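Local atomic coordinates of dnab-like replicative helicase (Bacillus phage SPP1, PDB entry 3BH0), a protein that probably unwinds duplex DNA at the phage replication fork, using ATP hydrolysis by this C-terminal ATPase domain of a DnaB-family helicase. Residues T56-M61 against V281-H286; R172-K177 against K181-M186. All coordinates share one frame; numbering follows the deposited sequence.

Contact 1 of 2, residues T56-M61 against V281-H286; sequences TELDRM and VIIAKH
L58 and M61 reach from helix 56-61 to I283 and H286 of strand 281-286, the two segments running nearly parallel, 12° between their directions, with their axes 10.8 Å apart at closest approach. I283 supplies the apolar centre. Its CD1 touches CD1 of L58 at 3.7 Å, the two branched chains meeting at a slant, and CG1 of I283 lies almost as near to the same methyl, at 3.8 Å. L58 turns CG anti to its own backbone N (chi1 164°), which swings the branched end, CD1 foremost, across to the strand. L58 and M61, three residues apart, lie close to one turn apart on the helix, and M61 meets the same isoleucine tip to tip, its SD 3.9 Å from CD1 of I283. A long, flexible thioether suits this place, since it can span the gap between helix and strand. In the RecA-like ATPase core of DnaB helicases a central sheet is flanked by helices; here helix 56-61 lies against the antiparallel strands beyond the parallel part, and M61 and E57 also touch V294 of the neighbouring strand. H286 marks the polar end. Its ring directs CE1 at the carbonyl O of M61, 3.3 Å away, with that oxygen at the ring edge, while ND1 of H286 is hydrogen-bonded to the carbonyl O of P290, so two backbone carbonyls lie around one imidazole. On another side of the helix, NE of R60 stands 3.3 Å from OE1 of E57, a salt bridge of charge alone, since the carboxylate oxygen lies over a guanidinium face.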
loop_
_atom_site.group_PDB
_atom_site.type_symbol
_atom_site.label_atom_id
_atom_site.label_comp_id
_atom_site.label_asym_id
_atom_site.label_seq_id
_atom_site.Cartn_x
_atom_site.Cartn_y
_atom_site.Cartn_z
ATOM N N THR A 56 -2.829 -13.776 0.773
ATOM C CA THR A 56 -3.822 -14.653 1.384
ATOM C C THR A 56 -3.964 -14.447 2.900
ATOM O O THR A 56 -5.047 -14.111 3.389
ATOM C CB THR A 56 -3.491 -16.142 1.038
ATOM O OG1 THR A 56 -3.205 -16.250 -0.369
ATOM C CG2 THR A 56 -4.642 -17.081 1.400
ATOM N N GLU A 57 -2.857 -14.620 3.620
ATOM C CA GLU A 57 -2.881 -14.685 5.074
ATOM C C GLU A 57 -3.094 -13.343 5.737
ATOM O O GLU A 57 -3.432 -13.292 6.907
ATOM C CB GLU A 57 -1.595 -15.335 5.612
ATOM C CG GLU A 57 -1.495 -16.834 5.364
ATOM C CD GLU A 57 -2.712 -17.606 5.870
ATOM O OE1 GLU A 57 -3.158 -17.356 7.022
ATOM O OE2 GLU A 57 -3.225 -18.463 5.104
ATOM N N LEU A 58 -2.867 -12.263 5.001
ATOM C CA LEU A 58 -3.117 -10.926 5.518
ATOM C C LEU A 58 -4.602 -10.596 5.350
ATOM O O LEU A 58 -5.218 -10.005 6.237
ATOM C CB LEU A 58 -2.215 -9.886 4.825
ATOM C CG LEU A 58 -2.588 -8.399 4.955
ATOM C CD1 LEU A 58 -2.326 -7.897 6.367
ATOM C CD2 LEU A 58 -1.871 -7.527 3.916
ATOM N N ASP A 59 -5.152 -10.989 4.202
ATOM C CA ASP A 59 -6.578 -10.876 3.922
ATOM C C ASP A 59 -7.406 -11.750 4.870
ATOM O O ASP A 59 -8.524 -11.398 5.212
ATOM C CB ASP A 59 -6.870 -11.208 2.449
ATOM C CG ASP A 59 -6.165 -10.266 1.481
ATOM O OD1 ASP A 59 -5.726 -9.186 1.917
ATOM O OD2 ASP A 59 -6.036 -10.604 0.285
ATOM N N ARG A 60 -6.840 -12.871 5.310
ATOM C CA ARG A 60 -7.465 -13.693 6.345
ATOM C C ARG A 60 -7.663 -12.888 7.630
ATOM O O ARG A 60 -8.739 -12.949 8.241
ATOM C CB ARG A 60 -6.645 -14.955 6.635
ATOM C CG ARG A 60 -7.478 -16.149 7.129
ATOM C CD ARG A 60 -6.624 -17.418 7.360
ATOM N NE ARG A 60 -6.031 -17.462 8.708
ATOM C CZ ARG A 60 -5.378 -18.507 9.238
ATOM N NH1 ARG A 60 -5.214 -19.639 8.551
ATOM N NH2 ARG A 60 -4.886 -18.429 10.474
ATOM N N MET A 61 -6.644 -12.124 8.030
ATOM C CA MET A 61 -6.724 -11.318 9.255
ATOM C C MET A 61 -7.681 -10.131 9.133
ATOM O O MET A 61 -8.431 -9.838 10.074
ATOM C CB MET A 61 -5.338 -10.816 9.671
ATOM C CG MET A 61 -4.310 -11.906 9.998
ATOM S SD MET A 61 -2.660 -11.214 10.295
ATOM C CE MET A 61 -2.833 -10.629 11.980
ATOM N N VAL A 281 5.428 -9.240 7.134
ATOM C CA VAL A 281 4.477 -8.167 7.279
ATOM C C VAL A 281 3.972 -8.197 8.713
ATOM O O VAL A 281 3.200 -9.078 9.099
ATOM C CB VAL A 281 3.324 -8.310 6.274
ATOM C CG1 VAL A 281 2.351 -7.166 6.412
ATOM C CG2 VAL A 281 3.864 -8.360 4.855
ATOM N N ILE A 282 4.435 -7.245 9.513
ATOM C CA ILE A 282 4.004 -7.157 10.898
ATOM C C ILE A 282 2.836 -6.183 11.012
ATOM O O ILE A 282 3.023 -4.980 10.846
ATOM C CB ILE A 282 5.150 -6.691 11.835
ATOM C CG1 ILE A 282 6.441 -7.445 11.519
ATOM C CG2 ILE A 282 4.737 -6.819 13.300
ATOM C CD1 ILE A 282 7.695 -6.857 12.190
ATOM N N ILE A 283 1.642 -6.719 11.272
ATOM C CA ILE A 283 0.434 -5.943 11.569
ATOM C C ILE A 283 0.542 -5.438 13.015
ATOM O O ILE A 283 0.285 -6.177 13.957
ATOM C CB ILE A 283 -0.861 -6.794 11.369
ATOM C CG1 ILE A 283 -1.077 -7.150 9.894
ATOM C CG2 ILE A 283 -2.090 -6.042 11.832
ATOM C CD1 ILE A 283 -0.248 -8.334 9.364
ATOM N N ALA A 284 0.961 -4.186 13.186
ATOM C CA ALA A 284 1.234 -3.640 14.522
ATOM C C ALA A 284 -0.012 -2.991 15.125
ATOM O O ALA A 284 -0.103 -2.802 16.336
ATOM C CB ALA A 284 2.368 -2.659 14.463
ATOM N N LYS A 285 -0.967 -2.651 14.263
ATOM C CA LYS A 285 -2.237 -2.110 14.684
ATOM C C LYS A 285 -3.331 -2.621 13.774
ATOM O O LYS A 285 -3.183 -2.662 12.539
ATOM C CB LYS A 285 -2.239 -0.581 14.691
ATOM C CG LYS A 285 -3.476 -0.030 15.359
ATOM C CD LYS A 285 -3.644 1.457 15.164
ATOM C CE LYS A 285 -4.961 1.921 15.827
ATOM N NZ LYS A 285 -5.319 3.265 15.367
ATOM N N HIS A 286 -4.426 -3.032 14.403
ATOM C CA HIS A 286 -5.587 -3.505 13.691
ATOM C C HIS A 286 -6.845 -3.172 14.500
ATOM O O HIS A 286 -7.125 -3.799 15.537
ATOM C CB HIS A 286 -5.476 -5.007 13.412
ATOM C CG HIS A 286 -6.439 -5.483 12.374
ATOM N ND1 HIS A 286 -6.379 -6.743 11.823
ATOM C CD2 HIS A 286 -7.479 -4.860 11.776
ATOM C CE1 HIS A 286 -7.348 -6.879 10.937
ATOM N NE2 HIS A 286 -8.032 -5.752 10.893
#

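Contact 2 of 2, residues R172-K177 against K181-M186; sequences RQTKRK and KRVIVM
Apolar contact between T174 and V183, and between K175 and V183, carries this junction of helix 172-176 with the start of strand 183-186; K175 and V183 have the nearest alpha carbons, 6.9 Å apart. CG2 of V183 is shared: it lies 4.0 Å from CG2 of T174 and 4.1 Å from CG of K175. The other valine methyl, CG1 of V183, also approaches CG2 of T174, at 4.1 Å. A compact beta-branched residue fits a buried strand position facing a helix, and the lysine meets the valine through the CG methylene of its aliphatic stem.

The polar groups of the two helix residues bond elsewhere. OG1 of T174 lies anti to the carbonyl carbon (chi1 -66°) and CG2 anti to the backbone N, so that the methyl meets V183 while the hydroxyl bonds to the backbone O of K170 and to ND2 of N100. Threonine thus serves a buried site with both halves of its side chain. K175 bends at chi3 and carries NZ to the carbonyl O of L220, at the C-terminal end of helix 202-220.

Helix 164-176, a short turn and strand 183-188, which is paired in parallel with strands 98-103 and 223-228, form the helix-to-strand return of the alternating alpha/beta, RecA-like P-loop NTPase fold.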
loop_
_atom_site.group_PDB
_atom_site.type_symbol
_atom_site.label_atom_id
_atom_site.label_comp_id
_atom_site.label_asym_id
_atom_site.label_seq_id
_atom_site.Cartn_x
_atom_site.Cartn_y
_atom_site.Cartn_z
ATOM N N ARG A 172 -12.040 12.207 -5.974
ATOM C CA ARG A 172 -13.419 12.509 -6.389
ATOM C C ARG A 172 -13.556 12.396 -7.894
ATOM O O ARG A 172 -14.399 11.640 -8.410
ATOM C CB ARG A 172 -13.816 13.914 -5.936
ATOM C CG ARG A 172 -13.858 14.070 -4.426
ATOM C CD ARG A 172 -14.557 15.339 -4.026
ATOM N NE ARG A 172 -15.917 15.384 -4.561
ATOM C CZ ARG A 172 -16.486 16.477 -5.064
ATOM N NH1 ARG A 172 -15.813 17.616 -5.109
ATOM N NH2 ARG A 172 -17.727 16.422 -5.527
ATOM N N GLN A 173 -12.701 13.146 -8.585
ATOM C CA GLN A 173 -12.525 13.073 -10.028
ATOM C C GLN A 173 -12.473 11.630 -10.546
ATOM O O GLN A 173 -13.110 11.324 -11.542
ATOM C CB GLN A 173 -11.268 13.868 -10.412
ATOM C CG GLN A 173 -11.129 14.165 -11.885
ATOM C CD GLN A 173 -9.836 14.889 -12.226
ATOM O OE1 GLN A 173 -9.462 15.877 -11.584
ATOM N NE2 GLN A 173 -9.152 14.404 -13.256
ATOM N N THR A 174 -11.741 10.750 -9.862
ATOM C CA THR A 174 -11.674 9.309 -10.215
ATOM C C THR A 174 -12.976 8.578 -9.908
ATOM O O THR A 174 -13.398 7.691 -10.649
ATOM C CB THR A 174 -10.498 8.569 -9.477
ATOM O OG1 THR A 174 -9.241 9.075 -9.935
ATOM C CG2 THR A 174 -10.530 7.060 -9.711
ATOM N N LYS A 175 -13.585 8.926 -8.786
ATOM C CA LYS A 175 -14.853 8.333 -8.376
ATOM C C LYS A 175 -15.890 8.567 -9.460
ATOM O O LYS A 175 -16.484 7.628 -9.978
ATOM C CB LYS A 175 -15.317 8.960 -7.063
ATOM C CG LYS A 175 -14.858 8.239 -5.821
ATOM C CD LYS A 175 -15.698 8.735 -4.662
ATOM C CE LYS A 175 -16.455 7.594 -4.017
ATOM N NZ LYS A 175 -17.424 8.152 -3.036
ATOM N N ARG A 176 -16.073 9.835 -9.812
ATOM C CA ARG A 176 -17.002 10.237 -10.873
ATOM C C ARG A 176 -16.808 9.463 -12.180
ATOM O O ARG A 176 -17.785 9.151 -12.869
ATOM C CB ARG A 176 -16.866 11.734 -11.133
ATOM C CG ARG A 176 -18.150 12.411 -11.587
ATOM C CD ARG A 176 -17.903 13.910 -11.795
ATOM N NE ARG A 176 -16.625 14.134 -12.473
ATOM C CZ ARG A 176 -16.495 14.497 -13.747
ATOM N NH1 ARG A 176 -17.575 14.717 -14.501
ATOM N NH2 ARG A 176 -15.274 14.649 -14.264
ATOM N N LYS A 177 -15.556 9.141 -12.506
ATOM C CA LYS A 177 -15.230 8.445 -13.753
ATOM C C LYS A 177 -15.266 6.922 -13.618
ATOM O O LYS A 177 -15.042 6.203 -14.586
ATOM C CB LYS A 177 -13.885 8.937 -14.308
ATOM C CG LYS A 177 -13.927 10.383 -14.810
ATOM C CD LYS A 177 -12.533 10.990 -14.972
ATOM C CE LYS A 177 -12.624 12.498 -15.271
ATOM N NZ LYS A 177 -11.347 13.128 -15.767
ATOM N N LYS A 181 -17.303 1.311 -8.640
ATOM C CA LYS A 181 -15.998 0.761 -8.294
ATOM C C LYS A 181 -15.451 1.342 -7.002
ATOM O O LYS A 181 -15.466 2.557 -6.797
ATOM C CB LYS A 181 -15.004 0.995 -9.430
ATOM C CG LYS A 181 -15.442 0.481 -10.786
ATOM C CD LYS A 181 -15.144 -0.997 -10.948
ATOM C CE LYS A 181 -15.084 -1.356 -12.419
ATOM N NZ LYS A 181 -13.869 -0.788 -13.089
ATOM N N ARG A 182 -14.969 0.464 -6.135
ATOM C CA ARG A 182 -14.215 0.891 -4.963
ATOM C C ARG A 182 -12.812 1.359 -5.372
ATOM O O ARG A 182 -12.057 0.594 -5.981
ATOM C CB ARG A 182 -14.180 -0.212 -3.892
ATOM C CG ARG A 182 -14.680 -1.578 -4.356
ATOM C CD ARG A 182 -14.784 -2.574 -3.207
ATOM N NE ARG A 182 -14.054 -3.796 -3.536
ATOM C CZ ARG A 182 -14.130 -4.940 -2.865
ATOM N NH1 ARG A 182 -14.920 -5.054 -1.811
ATOM N NH2 ARG A 182 -13.405 -5.980 -3.257
ATOM N N VAL A 183 -12.523 2.633 -5.080
ATOM C CA VAL A 183 -11.247 3.311 -5.362
ATOM C C VAL A 183 -10.264 3.115 -4.202
ATOM O O VAL A 183 -10.655 3.129 -3.031
ATOM C CB VAL A 183 -11.468 4.840 -5.595
ATOM C CG1 VAL A 183 -10.159 5.587 -5.849
ATOM C CG2 VAL A 183 -12.427 5.085 -6.748
ATOM N N ILE A 184 -8.984 2.936 -4.527
ATOM C CA ILE A 184 -7.953 2.783 -3.501
ATOM C C ILE A 184 -6.880 3.831 -3.742
ATOM O O ILE A 184 -6.291 3.876 -4.814
ATOM C CB ILE A 184 -7.353 1.361 -3.512
ATOM C CG1 ILE A 184 -8.455 0.321 -3.313
ATOM C CG2 ILE A 184 -6.240 1.211 -2.438
ATOM C CD1 ILE A 184 -8.546 -0.681 -4.424
ATOM N N VAL A 185 -6.635 4.681 -2.753
ATOM C CA VAL A 185 -5.650 5.757 -2.904
ATOM C C VAL A 185 -4.323 5.358 -2.256
ATOM O O VAL A 185 -4.231 5.271 -1.038
ATOM C CB VAL A 185 -6.201 7.096 -2.340
ATOM C CG1 VAL A 185 -5.254 8.259 -2.611
ATOM C CG2 VAL A 185 -7.588 7.374 -2.942
ATOM N N MET A 186 -3.313 5.088 -3.083
ATOM C CA MET A 186 -1.974 4.738 -2.595
ATOM C C MET A 186 -1.075 5.956 -2.642
ATOM O O MET A 186 -0.975 6.620 -3.675
ATOM C CB MET A 186 -1.330 3.633 -3.431
ATOM C CG MET A 186 -1.981 2.272 -3.346
ATOM S SD MET A 186 -0.775 0.943 -3.622
ATOM C CE MET A 186 -0.122 0.744 -1.962
#

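After the N-terminal helix 31-42 the chain reaches helix 56-62, whose partner strand 278-286 comes only after most of the domain has been laid down; contact 1 therefore closes a loop of 219 intervening residues. Contact 2 closes a very short one, three residues between segments 172-177 and 181-186, and falls wholly within the larger loop, so the two nest without crossing. Both reach the same mixed sheet, contact 1 at an antiparallel strand and contact 2 in the parallel region. Their centres are 24 Å apart and their nearest atoms about 9 Å, without touching. One joins an early helix to a late strand; the other fastens a local helix-to-strand connection.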